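Local coordinates for ceramide very long chain fatty acid hydroxylase SCS7 (Saccharomyces cerevisiae, PDB 4ZR1), which hydroxylates, at carbon 2, the very long chain fatty acids carried by sphingolipids, probably using a catalytic dimetal centre and electrons from cytochrome b5, at residues I145-G148 with L149-L153; V75-H79 with R80-Y84; P90-N94 with F95-L99; L112-V115 with V116-G120; V121-N125 with M126-F130. All blocks are in the same frame, centred on the assembly; numbering follows the deposited sequence.

Contact 1: residues I145-G148 with L149-L153. With ZN (zinc ion), chain D.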
# COMPACT_ATOMS: atom_id res chain seq x y z
N ILE A 145 -0.98 -3.43 -13.19
CA ILE A 145 -1.88 -3.69 -12.06
C ILE A 145 -1.43 -2.95 -10.80
O ILE A 145 -2.24 -2.24 -10.16
CB ILE A 145 -1.96 -5.19 -11.78
CG1 ILE A 145 -2.70 -5.88 -12.93
CG2 ILE A 145 -2.64 -5.45 -10.45
CD1 ILE A 145 -2.59 -7.39 -12.92
N GLU A 146 -0.16 -3.11 -10.44
CA GLU A 146 0.46 -2.38 -9.34
C GLU A 146 0.17 -0.88 -9.41
O GLU A 146 -0.25 -0.27 -8.43
CB GLU A 146 1.97 -2.62 -9.32
CG GLU A 146 2.73 -1.71 -8.36
CD GLU A 146 4.23 -1.74 -8.59
OE1 GLU A 146 4.84 -0.65 -8.62
OE2 GLU A 146 4.81 -2.85 -8.73
N TYR A 147 0.39 -0.28 -10.58
CA TYR A 147 0.07 1.13 -10.80
C TYR A 147 -1.43 1.41 -10.68
O TYR A 147 -1.82 2.41 -10.08
CB TYR A 147 0.57 1.59 -12.18
CG TYR A 147 0.26 3.05 -12.48
CD1 TYR A 147 1.11 4.06 -12.06
CD2 TYR A 147 -0.90 3.40 -13.16
CE1 TYR A 147 0.82 5.39 -12.32
CE2 TYR A 147 -1.20 4.72 -13.42
CZ TYR A 147 -0.33 5.71 -13.00
OH TYR A 147 -0.62 7.03 -13.26
N GLY A 148 -2.26 0.54 -11.24
CA GLY A 148 -3.70 0.75 -11.30
C GLY A 148 -4.42 0.59 -9.97
O GLY A 148 -5.24 1.45 -9.60
N LEU A 149 -4.15 -0.51 -9.27
CA LEU A 149 -4.69 -0.71 -7.93
C LEU A 149 -4.31 0.44 -7.02
O LEU A 149 -5.17 1.02 -6.34
CB LEU A 149 -4.20 -2.02 -7.33
CG LEU A 149 -4.79 -3.24 -8.02
CD1 LEU A 149 -4.39 -4.52 -7.30
CD2 LEU A 149 -6.30 -3.10 -8.08
N HIS A 150 -3.03 0.79 -7.02
CA HIS A 150 -2.54 1.84 -6.14
C HIS A 150 -3.22 3.17 -6.41
O HIS A 150 -3.68 3.83 -5.49
CB HIS A 150 -1.04 1.99 -6.28
CG HIS A 150 -0.43 2.85 -5.23
ND1 HIS A 150 0.89 3.24 -5.24
CD2 HIS A 150 -0.97 3.40 -4.12
CE1 HIS A 150 1.14 3.99 -4.19
NE2 HIS A 150 0.02 4.11 -3.49
N ARG A 151 -3.28 3.56 -7.68
CA ARG A 151 -3.81 4.88 -8.03
C ARG A 151 -5.34 4.97 -7.97
O ARG A 151 -5.89 5.97 -7.51
CB ARG A 151 -3.34 5.28 -9.43
CG ARG A 151 -3.94 6.57 -9.93
CD ARG A 151 -3.32 6.98 -11.23
NE ARG A 151 -4.09 8.03 -11.90
CZ ARG A 151 -3.78 8.51 -13.09
NH1 ARG A 151 -2.73 8.02 -13.75
NH2 ARG A 151 -4.53 9.46 -13.63
N PHE A 152 -6.01 3.92 -8.44
CA PHE A 152 -7.45 4.01 -8.63
C PHE A 152 -8.27 3.26 -7.57
O PHE A 152 -9.40 3.67 -7.27
CB PHE A 152 -7.82 3.51 -10.04
CG PHE A 152 -7.27 4.38 -11.15
CD1 PHE A 152 -7.78 5.65 -11.37
CD2 PHE A 152 -6.26 3.91 -11.98
CE1 PHE A 152 -7.27 6.45 -12.39
CE2 PHE A 152 -5.75 4.71 -13.00
CZ PHE A 152 -6.26 5.99 -13.21
N LEU A 153 -7.74 2.19 -6.99
CA LEU A 153 -8.48 1.53 -5.91
C LEU A 153 -8.01 2.02 -4.53
O LEU A 153 -8.78 2.55 -3.75
CB LEU A 153 -8.37 0.02 -6.00
CG LEU A 153 -9.29 -0.68 -4.99
CD1 LEU A 153 -10.70 -0.74 -5.55
CD2 LEU A 153 -8.80 -2.08 -4.63
ZN ZN D . -0.38 5.25 -1.51
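Leu-149 N donates to Ile-145 O and opens a run of i to i+4 bonds through the cytoplasmic end of transmembrane helix 128-154, where His-150 starts an HX4H histidine box completed by His-155. The run continues with His-150 N to Glu-146 O at 3.3 Å, Arg-151 N to Tyr-147 O, and Phe-152 N to Gly-148 O at 2.8 Å, so the metal-binding residue sits on helical backbone that widens into a pi-type turn at 149-153.

The apolar pairing lies on another side of the helix. Ile-145 and Leu-149 run side by side, with CG2 of Ile-145 3.7 Å from CD1 of Leu-149, and Leu-149 also touches the bound tridecane.

Polar side chains pair one turn apart. Arg-151, extended from CG to NE, lies alongside Tyr-147 and brings NH1 to the edge of the phenol at its OH; guanidinium and ring planes stand 83° apart. The bond from NH1 to OH is modelled very short, so its exact length is doubtful, and the same hydroxyl is hydrogen-bonded to Thr-276 OG1. One face of the Arg-151 guanidinium has Phe-152 CZ near its rim. Glu-146 turns away and is fixed by Val-265 N and Thr-266 OG1.

With CG anti to the backbone N (chi1 -169°), His-150 carries its imidazole off the helix to a zinc ion shared with His-155, His-174, His-178 and His-254. Phe-263 O, hydrogen-bonded to His-150 ND1, acts as a second-shell hold on the ring, whose opposite nitrogen, NE2, lies 2.3 Å from the zinc ion.

Contact 2: residues V75-H79 with R80-Y84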
# COMPACT_ATOMS: atom_id res chain seq x y z
N VAL A 75 -10.35 11.51 4.38
CA VAL A 75 -9.26 11.38 3.40
C VAL A 75 -8.14 12.36 3.71
O VAL A 75 -6.97 12.05 3.50
CB VAL A 75 -9.74 11.60 1.92
CG1 VAL A 75 -10.84 10.63 1.56
CG2 VAL A 75 -10.20 13.02 1.69
N ASP A 76 -8.48 13.53 4.22
CA ASP A 76 -7.46 14.51 4.54
C ASP A 76 -6.63 14.05 5.72
O ASP A 76 -5.44 14.34 5.82
CB ASP A 76 -8.10 15.87 4.84
CG ASP A 76 -7.07 16.96 5.01
OD1 ASP A 76 -6.67 17.24 6.17
OD2 ASP A 76 -6.64 17.53 3.98
N GLN A 77 -7.26 13.32 6.63
CA GLN A 77 -6.64 13.03 7.90
C GLN A 77 -5.88 11.70 7.90
O GLN A 77 -4.83 11.59 8.54
CB GLN A 77 -7.71 13.04 8.99
CG GLN A 77 -7.25 13.66 10.29
CD GLN A 77 -6.90 15.10 10.16
OE1 GLN A 77 -7.47 15.83 9.35
NE2 GLN A 77 -5.92 15.53 10.94
N ILE A 78 -6.42 10.71 7.19
CA ILE A 78 -5.82 9.38 7.13
C ILE A 78 -4.47 9.36 6.41
O ILE A 78 -3.64 8.49 6.66
CB ILE A 78 -6.77 8.37 6.44
CG1 ILE A 78 -6.42 6.93 6.83
CG2 ILE A 78 -6.73 8.53 4.92
CD1 ILE A 78 -6.68 6.61 8.27
N HIS A 79 -4.26 10.33 5.51
CA HIS A 79 -3.02 10.42 4.75
C HIS A 79 -2.00 11.36 5.41
O HIS A 79 -0.91 11.58 4.88
CB HIS A 79 -3.29 10.88 3.31
CG HIS A 79 -4.16 9.94 2.53
ND1 HIS A 79 -5.49 10.19 2.29
CD2 HIS A 79 -3.89 8.75 1.94
CE1 HIS A 79 -6.01 9.20 1.59
NE2 HIS A 79 -5.06 8.31 1.37
N ARG A 80 -2.35 11.91 6.56
CA ARG A 80 -1.36 12.66 7.32
C ARG A 80 -0.82 11.73 8.39
O ARG A 80 -1.53 11.37 9.33
CB ARG A 80 -1.98 13.93 7.90
CG ARG A 80 -2.50 14.86 6.80
CD ARG A 80 -3.13 16.12 7.34
NE ARG A 80 -2.18 16.90 8.12
CZ ARG A 80 -2.44 18.10 8.62
NH1 ARG A 80 -1.52 18.75 9.32
NH2 ARG A 80 -3.63 18.65 8.42
N PRO A 81 0.44 11.30 8.23
CA PRO A 81 0.96 10.14 8.97
C PRO A 81 1.18 10.36 10.46
O PRO A 81 1.50 11.46 10.91
CB PRO A 81 2.30 9.85 8.27
CG PRO A 81 2.69 11.15 7.62
CD PRO A 81 1.40 11.78 7.21
N ARG A 82 1.00 9.29 11.22
CA ARG A 82 1.37 9.28 12.62
C ARG A 82 2.31 8.10 12.84
O ARG A 82 2.62 7.37 11.90
CB ARG A 82 0.14 9.16 13.53
CG ARG A 82 -1.17 9.60 12.89
CD ARG A 82 -1.33 11.11 12.81
NE ARG A 82 -2.53 11.47 12.06
CZ ARG A 82 -3.37 12.43 12.42
NH1 ARG A 82 -4.44 12.69 11.69
NH2 ARG A 82 -3.14 13.12 13.53
N HIS A 83 2.77 7.91 14.07
CA HIS A 83 3.59 6.77 14.42
C HIS A 83 3.22 6.26 15.81
O HIS A 83 3.21 7.02 16.77
CB HIS A 83 5.09 7.13 14.35
CG HIS A 83 6.00 5.95 14.48
ND1 HIS A 83 6.03 4.92 13.56
CD2 HIS A 83 6.91 5.63 15.43
CE1 HIS A 83 6.91 4.02 13.94
NE2 HIS A 83 7.47 4.43 15.07
N TYR A 84 2.90 4.97 15.91
CA TYR A 84 2.50 4.38 17.19
C TYR A 84 3.69 4.16 18.13
O TYR A 84 3.52 4.03 19.34
CB TYR A 84 1.79 3.05 16.96
CG TYR A 84 1.10 2.51 18.19
CD1 TYR A 84 -0.08 3.08 18.66
CD2 TYR A 84 1.60 1.41 18.86
CE1 TYR A 84 -0.72 2.59 19.78
CE2 TYR A 84 0.96 0.90 19.99
CZ TYR A 84 -0.20 1.50 20.44
OH TYR A 84 -0.84 1.01 21.56
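Arg-80 N closes an i to i+3 bond on Gln-77 O (3.2 Å, donor well above the carbonyl plane) as helix 71-78 gives way to the extended chain of Arg-80 to Arg-82. The aliphatic part of Arg-80 then folds back along Asp-76, its CD 3.9 Å from Asp-76 OD1. A bend at chi3 (61°) turns the guanidinium nearly perpendicular to the carboxylate, and NH2 stays 4.0 Å from Asp-76 OD1, beyond a salt bridge. Each group finds a firmer partner outside: Asp-76 OD2 takes Lys-288 N, while Arg-80 NE hydrogen-bonds to Thr-26 O and its NH2 forms a salt bridge with Glu-290 OE2. Substituting leucine for Arg-80 removes the guanidinium and would probably leave Thr-26 O without this donor and Glu-290 without its mate. Arg-82 reaches back across Gln-77, but the bond from its NH1 to Gln-77 O is weak at 3.4 Å; its NH2 forms a salt bridge with Asp-47 OD1. On a different side of the helix end, His-79 ND1 donates to Val-75 O at 2.7 Å, almost straight and in the carbonyl plane, on a lone pair. Held this way, the ring stacks on Tyr-259 and meets zinc ligand His-178 edge-to-face, the side chain about 6 Å from a zinc ion at the nearest atoms. The chemistry implies a helix end whose charged side chains are tied to other parts of the chain by both salt bridges and backbone bonds, with His-79 a non-ligand neighbour of the metal site whose ring rotation is fixed by a backbone oxygen.

Contact 3: residues P90-N94 with F95-L99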
# COMPACT_ATOMS: atom_id res chain seq x y z
N PRO A 90 -3.57 -0.88 17.85
CA PRO A 90 -4.64 -1.87 17.81
C PRO A 90 -5.72 -1.52 16.77
O PRO A 90 -6.15 -0.37 16.71
CB PRO A 90 -5.21 -1.82 19.22
CG PRO A 90 -4.96 -0.39 19.66
CD PRO A 90 -3.65 -0.01 19.04
N LEU A 91 -6.13 -2.50 15.97
CA LEU A 91 -7.23 -2.28 15.03
C LEU A 91 -8.54 -2.80 15.63
O LEU A 91 -9.58 -2.15 15.50
CB LEU A 91 -6.96 -2.94 13.67
CG LEU A 91 -5.75 -2.41 12.89
CD1 LEU A 91 -5.78 -2.85 11.43
CD2 LEU A 91 -5.66 -0.92 12.97
N PHE A 92 -8.47 -3.96 16.28
CA PHE A 92 -9.63 -4.56 16.95
C PHE A 92 -9.48 -4.51 18.46
O PHE A 92 -10.44 -4.24 19.18
CB PHE A 92 -9.82 -6.01 16.53
CG PHE A 92 -10.29 -6.20 15.12
CD1 PHE A 92 -11.64 -6.05 14.81
CD2 PHE A 92 -9.41 -6.57 14.12
CE1 PHE A 92 -12.08 -6.24 13.51
CE2 PHE A 92 -9.85 -6.77 12.82
CZ PHE A 92 -11.18 -6.60 12.52
N GLY A 93 -8.27 -4.81 18.94
CA GLY A 93 -7.99 -4.82 20.36
C GLY A 93 -8.42 -6.10 21.06
O GLY A 93 -8.11 -6.32 22.23
N ASN A 94 -9.13 -6.95 20.34
CA ASN A 94 -9.56 -8.24 20.87
C ASN A 94 -8.76 -9.39 20.25
O ASN A 94 -7.63 -9.20 19.81
CB ASN A 94 -11.05 -8.45 20.61
CG ASN A 94 -11.41 -8.27 19.16
OD1 ASN A 94 -10.72 -8.76 18.28
ND2 ASN A 94 -12.49 -7.55 18.90
N PHE A 95 -9.37 -10.57 20.21
CA PHE A 95 -8.69 -11.79 19.79
C PHE A 95 -8.54 -11.92 18.27
O PHE A 95 -7.96 -12.88 17.79
CB PHE A 95 -9.43 -13.03 20.33
CG PHE A 95 -10.81 -13.20 19.77
CD1 PHE A 95 -11.02 -13.91 18.60
CD2 PHE A 95 -11.91 -12.64 20.41
CE1 PHE A 95 -12.30 -14.06 18.08
CE2 PHE A 95 -13.18 -12.79 19.90
CZ PHE A 95 -13.38 -13.50 18.73
N LEU A 96 -9.10 -10.97 17.53
CA LEU A 96 -8.95 -10.94 16.08
C LEU A 96 -7.67 -10.21 15.69
O LEU A 96 -7.24 -10.24 14.54
CB LEU A 96 -10.16 -10.26 15.42
CG LEU A 96 -11.53 -10.90 15.65
CD1 LEU A 96 -12.60 -10.15 14.89
CD2 LEU A 96 -11.49 -12.36 15.23
N GLU A 97 -7.05 -9.55 16.66
CA GLU A 97 -5.88 -8.73 16.40
C GLU A 97 -4.73 -9.43 15.66
O GLU A 97 -4.03 -8.79 14.88
CB GLU A 97 -5.36 -8.12 17.70
CG GLU A 97 -4.36 -6.98 17.49
CD GLU A 97 -5.01 -5.69 16.97
OE1 GLU A 97 -6.25 -5.57 17.00
OE2 GLU A 97 -4.28 -4.79 16.53
N PRO A 98 -4.51 -10.74 15.90
CA PRO A 98 -3.42 -11.38 15.14
C PRO A 98 -3.54 -11.30 13.62
O PRO A 98 -2.50 -11.17 12.95
CB PRO A 98 -3.49 -12.83 15.61
CG PRO A 98 -3.88 -12.70 17.04
CD PRO A 98 -4.89 -11.56 17.07
N LEU A 99 -4.75 -11.36 13.08
CA LEU A 99 -4.98 -11.24 11.64
C LEU A 99 -4.52 -9.91 11.03
O LEU A 99 -4.40 -9.79 9.81
CB LEU A 99 -6.47 -11.42 11.34
CG LEU A 99 -6.96 -12.84 11.55
CD1 LEU A 99 -8.46 -12.90 11.41
CD2 LEU A 99 -6.26 -13.70 10.52
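Glu-97 folds its carboxylate back onto the backbone of Leu-91, Phe-92 and Gly-93, which offer it three consecutive N-H groups. OE1 is shared: Phe-92 N meets its syn lone pair at 2.8 Å, and Gly-93 N comes from above the carboxylate plane at 2.9 Å in an almost straight bond. OE2 takes Leu-91 N at 3.0 Å, also on the syn side, and forms a salt bridge with Arg-186. A bend at chi2 (72°) curls the acid inward to reach all three amides. A glutamine in place of Glu-97 removes the negative charge and would probably leave Arg-186 without its mate while weakening the grip on the three amides. Gly-93, with phi at 82°, takes the chain on from this pocket to Asn-94.

In the next shell, Asn-94 starts a type I beta turn by accepting Glu-97 N on its O at 3.2 Å. Its side chain adds an Asx turn, OD1 taking Leu-96 N at 2.8 Å, and so fixes the backbone from which Glu-97 springs. Leu-96 CB lies over one face of the Phe-92 ring in a CH-pi contact, 4.2 Å from CB to the ring centroid.

The chemistry implies a surface loop folded around one anion: the three N-H groups and the arginine probably stabilise the charged form of Glu-97, which in turn probably helps keep residues 91-97 folded as a compact loop.

Contact 4: residues L112-V115 with V116-G120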
# COMPACT_ATOMS: atom_id res chain seq x y z
N LEU A 112 5.48 -17.74 -3.06
CA LEU A 112 6.50 -18.33 -3.93
C LEU A 112 6.30 -19.83 -4.19
O LEU A 112 6.64 -20.31 -5.27
CB LEU A 112 7.89 -18.08 -3.35
CG LEU A 112 8.46 -16.67 -3.47
CD1 LEU A 112 9.93 -16.66 -3.06
CD2 LEU A 112 8.30 -16.13 -4.87
N PRO A 113 5.74 -20.60 -3.23
CA PRO A 113 5.44 -21.97 -3.66
C PRO A 113 4.33 -22.03 -4.71
O PRO A 113 4.34 -22.94 -5.53
CB PRO A 113 5.01 -22.66 -2.37
CG PRO A 113 5.72 -21.91 -1.30
CD PRO A 113 5.70 -20.48 -1.76
N VAL A 114 3.39 -21.10 -4.67
CA VAL A 114 2.34 -21.09 -5.69
C VAL A 114 2.95 -20.69 -7.04
O VAL A 114 2.61 -21.27 -8.07
CB VAL A 114 1.17 -20.16 -5.29
CG1 VAL A 114 0.15 -20.09 -6.41
CG2 VAL A 114 0.50 -20.67 -4.02
N VAL A 115 3.86 -19.72 -7.03
CA VAL A 115 4.57 -19.31 -8.25
C VAL A 115 5.30 -20.47 -8.90
O VAL A 115 5.17 -20.71 -10.10
CB VAL A 115 5.59 -18.18 -7.96
CG1 VAL A 115 6.48 -17.97 -9.16
CG2 VAL A 115 4.88 -16.89 -7.61
N VAL A 116 6.06 -21.19 -8.09
CA VAL A 116 6.86 -22.31 -8.57
C VAL A 116 6.00 -23.49 -9.06
O VAL A 116 6.37 -24.16 -10.03
CB VAL A 116 7.82 -22.79 -7.47
CG1 VAL A 116 8.52 -24.08 -7.88
CG2 VAL A 116 8.84 -21.70 -7.14
N TYR A 117 4.86 -23.73 -8.43
CA TYR A 117 3.99 -24.81 -8.86
C TYR A 117 3.37 -24.52 -10.22
O TYR A 117 3.42 -25.36 -11.12
CB TYR A 117 2.88 -25.08 -7.86
CG TYR A 117 1.80 -26.00 -8.41
CD1 TYR A 117 1.92 -27.39 -8.32
CD2 TYR A 117 0.66 -25.49 -9.03
CE1 TYR A 117 0.95 -28.22 -8.83
CE2 TYR A 117 -0.31 -26.31 -9.54
CZ TYR A 117 -0.17 -27.68 -9.44
OH TYR A 117 -1.16 -28.50 -9.96
N HIS A 118 2.78 -23.33 -10.38
CA HIS A 118 2.15 -22.97 -11.64
C HIS A 118 3.16 -22.89 -12.79
O HIS A 118 2.86 -23.26 -13.92
CB HIS A 118 1.40 -21.65 -11.52
CG HIS A 118 0.11 -21.76 -10.77
ND1 HIS A 118 0.05 -21.82 -9.39
CD2 HIS A 118 -1.17 -21.82 -11.20
CE1 HIS A 118 -1.22 -21.91 -9.01
NE2 HIS A 118 -1.98 -21.90 -10.09
N MET A 119 4.36 -22.41 -12.50
CA MET A 119 5.37 -22.31 -13.54
C MET A 119 5.92 -23.69 -13.88
O MET A 119 6.15 -23.99 -15.05
CB MET A 119 6.52 -21.38 -13.12
CG MET A 119 7.51 -21.09 -14.25
SD MET A 119 6.72 -20.56 -15.80
CE MET A 119 8.13 -20.04 -16.75
N GLY A 120 6.13 -24.52 -12.87
CA GLY A 120 6.61 -25.87 -13.08
C GLY A 120 5.67 -26.70 -13.95
O GLY A 120 6.13 -27.48 -14.78
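His-118 bonds twice to Val-114 O, through its backbone N at 3.1 Å and its ring ND1 at 2.9 Å, the two donors reaching the oxygen from opposite faces of the carbonyl plane. This is the tight side of helix 106-125. The His-118 side chain has CG anti to its own carbonyl carbon (chi1 -75°), which leans the ring back along the helix until Val-114 O lies in the ring plane. CG1 of Val-114 flanks the same ring, 3.4 Å from ND1. The buried imidazole thus spends one N-H inside its own helix, while Phe-218 meets the ring edge-to-face and Tyr-215 lies beside it. Val-115 and Met-119 continue this packed side onto helix 211-236, at Leu-222 and Ala-219, and both touch Phe-135 of helix 128-154.

The other side of the helix is looser. Pro-113, Val-116 and Tyr-117 lie on the surface, where lipid may cover them, and meet the other segment largely through backbone: Tyr-117 N to Pro-113 O at 3.1 Å, and Val-116 N to Leu-112 O at 3.0 Å. Tyr-117 also joins the tight side, its CD2 over one face of the His-118 ring.

Proline lacks an N-H, and transmembrane helix TM1 is kinked at Pro-113; independently, His-118 is a polar side chain in a membrane helix bonded to the carbonyl four residues earlier.

Contact 5: residues V121-N125 with M126-F130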
# COMPACT_ATOMS: atom_id res chain seq x y z
N VAL A 121 4.36 -26.53 -13.75
CA VAL A 121 3.34 -27.19 -14.56
C VAL A 121 3.47 -26.78 -16.02
O VAL A 121 3.46 -27.63 -16.92
CB VAL A 121 1.91 -26.86 -14.08
CG1 VAL A 121 0.88 -27.34 -15.09
CG2 VAL A 121 1.64 -27.45 -12.70
N ALA A 122 3.57 -25.48 -16.24
CA ALA A 122 3.71 -24.95 -17.58
C ALA A 122 4.96 -25.49 -18.29
O ALA A 122 4.93 -25.78 -19.49
CB ALA A 122 3.74 -23.43 -17.54
N LEU A 123 6.06 -25.65 -17.55
CA LEU A 123 7.32 -26.10 -18.14
C LEU A 123 7.34 -27.60 -18.47
O LEU A 123 8.33 -28.09 -19.00
CB LEU A 123 8.49 -25.78 -17.20
CG LEU A 123 8.85 -24.30 -17.05
CD1 LEU A 123 9.79 -24.10 -15.88
CD2 LEU A 123 9.49 -23.77 -18.33
N LYS A 124 6.26 -28.32 -18.18
CA LYS A 124 6.19 -29.75 -18.49
C LYS A 124 5.14 -30.00 -19.58
O LYS A 124 5.01 -31.10 -20.11
CB LYS A 124 5.88 -30.54 -17.20
CG LYS A 124 5.39 -32.02 -17.28
CD LYS A 124 6.08 -32.97 -18.27
CE LYS A 124 5.52 -34.38 -18.16
NZ LYS A 124 4.02 -34.33 -18.23
N ASN A 125 4.40 -28.97 -19.96
CA ASN A 125 3.30 -29.18 -20.89
C ASN A 125 3.32 -28.21 -22.05
O ASN A 125 2.36 -28.13 -22.83
CB ASN A 125 1.98 -29.08 -20.14
CG ASN A 125 1.87 -30.11 -19.04
OD1 ASN A 125 1.55 -31.26 -19.29
ND2 ASN A 125 2.16 -29.70 -17.80
N MET A 126 4.42 -27.50 -22.17
CA MET A 126 4.48 -26.37 -23.09
C MET A 126 5.92 -26.04 -23.47
O MET A 126 6.85 -26.38 -22.74
CB MET A 126 3.81 -25.18 -22.44
CG MET A 126 3.75 -23.98 -23.28
SD MET A 126 3.18 -22.63 -22.28
CE MET A 126 3.28 -21.38 -23.55
N ASN A 127 6.10 -25.43 -24.64
CA ASN A 127 7.42 -24.97 -25.05
C ASN A 127 7.98 -24.08 -23.94
O ASN A 127 7.40 -23.04 -23.60
CB ASN A 127 7.34 -24.19 -26.37
CG ASN A 127 8.71 -23.94 -26.97
OD1 ASN A 127 9.52 -23.21 -26.40
ND2 ASN A 127 8.96 -24.52 -28.15
N GLN A 128 9.09 -24.52 -23.36
CA GLN A 128 9.64 -23.87 -22.18
C GLN A 128 10.02 -22.42 -22.46
O GLN A 128 9.86 -21.55 -21.61
CB GLN A 128 10.84 -24.68 -21.68
CG GLN A 128 10.40 -26.07 -21.23
CD GLN A 128 11.47 -26.85 -20.50
OE1 GLN A 128 12.63 -26.42 -20.41
NE2 GLN A 128 11.09 -28.00 -19.96
N LEU A 129 10.48 -22.16 -23.68
CA LEU A 129 10.93 -20.83 -24.04
C LEU A 129 9.74 -19.87 -24.13
O LEU A 129 9.84 -18.71 -23.74
CB LEU A 129 11.69 -20.88 -25.36
CG LEU A 129 12.66 -19.75 -25.69
CD1 LEU A 129 13.60 -19.51 -24.53
CD2 LEU A 129 13.45 -20.14 -26.92
N PHE A 130 8.62 -20.36 -24.63
CA PHE A 130 7.41 -19.53 -24.63
C PHE A 130 6.82 -19.44 -23.22
O PHE A 130 6.16 -18.45 -22.89
CB PHE A 130 6.37 -20.08 -25.60
CG PHE A 130 6.71 -19.85 -27.05
CD1 PHE A 130 7.56 -20.72 -27.73
CD2 PHE A 130 6.17 -18.78 -27.74
CE1 PHE A 130 7.88 -20.50 -29.06
CE2 PHE A 130 6.48 -18.56 -29.08
CZ PHE A 130 7.34 -19.43 -29.74
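In the probably luminal turn between the first two transmembrane helices, Leu-123 near the end of helix 106-125 meets Gln-128 at the start of helix 128-154. Gln-128 stretches its extended side chain across the turn and donates from NE2 to Leu-123 O at 2.9 Å, in the carbonyl plane although the N-H itself is bent (137°). The two side chains cross at about a right angle, CD2 of Leu-123 lying 3.7 Å from CB of Gln-128. Within the turn itself, Met-126 packs its CB against Ala-122 O, and its extended thioether chain runs on to Trp-213, Ala-131 and Leu-134.

Each helix end is also finished from within. Val-121 O receives Asn-125 ND2 at 2.6 Å and Lys-124 N at 3.1 Å from opposite faces of its plane, so an asparagine amide helps occupy a carbonyl of the last turns. On the other side of the turn, Asn-127 is the N-cap of helix 128-154: its OD1 takes Leu-129 N at 3.1 Å and Phe-130 N, both weakly.

A short link whose asparagine N-caps the second helix makes TM1 and TM2 a helical hairpin.

From the N terminus the five contacts follow in series; each is local, so none encloses or crosses another. Contact 2 shapes the exit from helix 71-78, and contact 3 folds the loop leading to helix 106-125; these two sites, assigned to the cytoplasm, touch through Tyr-84 OH and Pro-90 CD, 3.9 Å apart. Contact 4 lies within helix 106-125, and contact 5, adjoining it in sequence, makes the probably luminal reversal into helix 128-154. That helix returns across the membrane to contact 1, whose centre is about 30 Å from that of contact 5. Contact 1 supplies a zinc ligand, and contact 2, about 8 Å from it at nearest atoms, lies beside the site through His-79.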